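Local coordinates for protein translation initiation factor eIF2B, subunit delta (Archaeoglobus fulgidus, PDB 1T5O) that probably interconverts methylthioribose-1-phosphate and methylthioribulose-1-phosphate, an isomerase step that serves methionine biosynthesis, at residues Y56-A61 against K79-L84. Residues are numbered along the deposited sequence; the frame is centred on the assembly and turned at random.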
loop_
_atom_site.group_PDB
_atom_site.type_symbol
_atom_site.label_atom_id
_atom_site.label_comp_id
_atom_site.label_asym_id
_atom_site.label_seq_id
_atom_site.Cartn_x
_atom_site.Cartn_y
_atom_site.Cartn_z
ATOM N N TYR A 56 2.843 35.055 -1.369
ATOM C CA TYR A 56 1.524 35.671 -1.487
ATOM C C TYR A 56 1.038 36.012 -0.088
ATOM O O TYR A 56 0.233 36.928 0.088
ATOM C CB TYR A 56 0.524 34.730 -2.158
ATOM C CG TYR A 56 0.689 34.627 -3.659
ATOM C CD1 TYR A 56 0.744 35.772 -4.459
ATOM C CD2 TYR A 56 0.734 33.388 -4.287
ATOM C CE1 TYR A 56 0.834 35.676 -5.857
ATOM C CE2 TYR A 56 0.818 33.275 -5.672
ATOM C CZ TYR A 56 0.867 34.412 -6.451
ATOM O OH TYR A 56 0.948 34.286 -7.818
ATOM N N GLY A 57 1.535 35.263 0.901
ATOM C CA GLY A 57 1.145 35.506 2.279
ATOM C C GLY A 57 1.483 36.930 2.681
ATOM O O GLY A 57 0.665 37.613 3.295
ATOM N N ILE A 58 2.694 37.367 2.326
ATOM C CA ILE A 58 3.181 38.715 2.626
ATOM C C ILE A 58 2.369 39.758 1.851
ATOM O O ILE A 58 2.053 40.819 2.387
ATOM C CB ILE A 58 4.697 38.850 2.261
ATOM C CG1 ILE A 58 5.529 37.848 3.078
ATOM C CG2 ILE A 58 5.178 40.292 2.452
ATOM C CD1 ILE A 58 5.318 37.901 4.607
ATOM N N ALA A 59 2.038 39.465 0.590
ATOM C CA ALA A 59 1.239 40.394 -0.208
ATOM C C ALA A 59 -0.136 40.485 0.448
ATOM O O ALA A 59 -0.757 41.552 0.518
ATOM C CB ALA A 59 1.106 39.896 -1.635
ATOM N N LEU A 60 -0.605 39.348 0.942
ATOM C CA LEU A 60 -1.890 39.288 1.612
ATOM C C LEU A 60 -1.830 40.090 2.915
ATOM O O LEU A 60 -2.653 40.963 3.158
ATOM C CB LEU A 60 -2.262 37.828 1.909
ATOM C CG LEU A 60 -3.570 37.560 2.670
ATOM C CD1 LEU A 60 -4.741 38.276 1.984
ATOM C CD2 LEU A 60 -3.823 36.062 2.730
ATOM N N ALA A 61 -0.855 39.791 3.754
ATOM C CA ALA A 61 -0.723 40.489 5.028
ATOM C C ALA A 61 -0.669 42.011 4.868
ATOM O O ALA A 61 -1.134 42.750 5.744
ATOM C CB ALA A 61 0.513 40.005 5.750
ATOM N N LYS A 79 5.738 40.732 11.465
ATOM C CA LYS A 79 4.970 39.897 12.376
ATOM C C LYS A 79 4.289 38.769 11.598
ATOM O O LYS A 79 4.341 37.604 12.005
ATOM C CB LYS A 79 3.920 40.738 13.118
ATOM C CG LYS A 79 4.490 41.732 14.152
ATOM C CD LYS A 79 3.368 42.447 14.958
ATOM C CE LYS A 79 2.469 43.307 14.060
ATOM N NZ LYS A 79 1.387 44.049 14.788
ATOM N N ALA A 80 3.659 39.123 10.479
ATOM C CA ALA A 80 2.975 38.146 9.638
ATOM C C ALA A 80 3.975 37.118 9.098
ATOM O O ALA A 80 3.680 35.921 9.060
ATOM C CB ALA A 80 2.262 38.854 8.485
ATOM N N ALA A 81 5.153 37.592 8.690
ATOM C CA ALA A 81 6.207 36.725 8.171
ATOM C C ALA A 81 6.573 35.705 9.242
ATOM O O ALA A 81 6.730 34.520 8.955
ATOM C CB ALA A 81 7.424 37.556 7.809
ATOM N N ASP A 82 6.718 36.187 10.476
ATOM C CA ASP A 82 7.052 35.359 11.639
ATOM C C ASP A 82 5.950 34.339 11.906
ATOM O O ASP A 82 6.212 33.157 12.150
ATOM C CB ASP A 82 7.213 36.235 12.891
ATOM C CG ASP A 82 8.579 36.898 12.976
ATOM O OD1 ASP A 82 9.329 36.873 11.974
ATOM O OD2 ASP A 82 8.901 37.455 14.053
ATOM N N PHE A 83 4.710 34.812 11.866
ATOM C CA PHE A 83 3.576 33.942 12.101
ATOM C C PHE A 83 3.438 32.851 11.044
ATOM O O PHE A 83 3.229 31.683 11.381
ATOM C CB PHE A 83 2.291 34.768 12.165
ATOM C CG PHE A 83 1.045 33.956 11.990
ATOM C CD1 PHE A 83 0.519 33.731 10.721
ATOM C CD2 PHE A 83 0.406 33.396 13.089
ATOM C CE1 PHE A 83 -0.621 32.968 10.550
ATOM C CE2 PHE A 83 -0.740 32.629 12.923
ATOM C CZ PHE A 83 -1.253 32.415 11.653
ATOM N N LEU A 84 3.546 33.223 9.768
ATOM C CA LEU A 84 3.399 32.235 8.703
ATOM C C LEU A 84 4.512 31.206 8.668
ATOM O O LEU A 84 4.249 30.023 8.462
ATOM C CB LEU A 84 3.285 32.909 7.330
ATOM C CG LEU A 84 1.857 33.238 6.880
ATOM C CD1 LEU A 84 1.883 33.974 5.548
ATOM C CD2 LEU A 84 1.053 31.955 6.761
#
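G57, I58 and A61 meet L84, A81 and A80 in turn, joining helices 47-61 and 70-85, neighbours in the N-terminal helical bundle of this eIF-2B/MtnA-family protein. The pairs run in opposite chain order, as expected for consecutive helices packed roughly antiparallel, with N-to-C directions 138° apart; the axes of the two short segments approach to 9.7 Å. No hydrogen bond passes between the two segments; what joins them is apolar contact. At G57 the backbone itself is the contact surface: L84 CD1 lies 3.7 Å from G57 CA and 4.1 Å from G57 C, on the side to which a CB would point, so close that a CB there would collide with it. L84 also touches V32 and L35 of helix 32-40 and I98 of helix 92-105, and its side chain is about 9 Å from that of R88, a predicted substrate-binding residue. I58 has its CB directed along the interface rather than across it, but chi1 of -60° sets CG1 anti to the carbonyl carbon and chi2 of -53° turns CD1 toward A81, 3.8 Å from A81 CB. Helix 92-105 packs here too, with A101 against I58, and I98 and L102 against A81. One turn beyond G57, two methyl groups meet head-on: A61 CB and A80 CB are 3.4 Å apart, tighter than normal van der Waals contact.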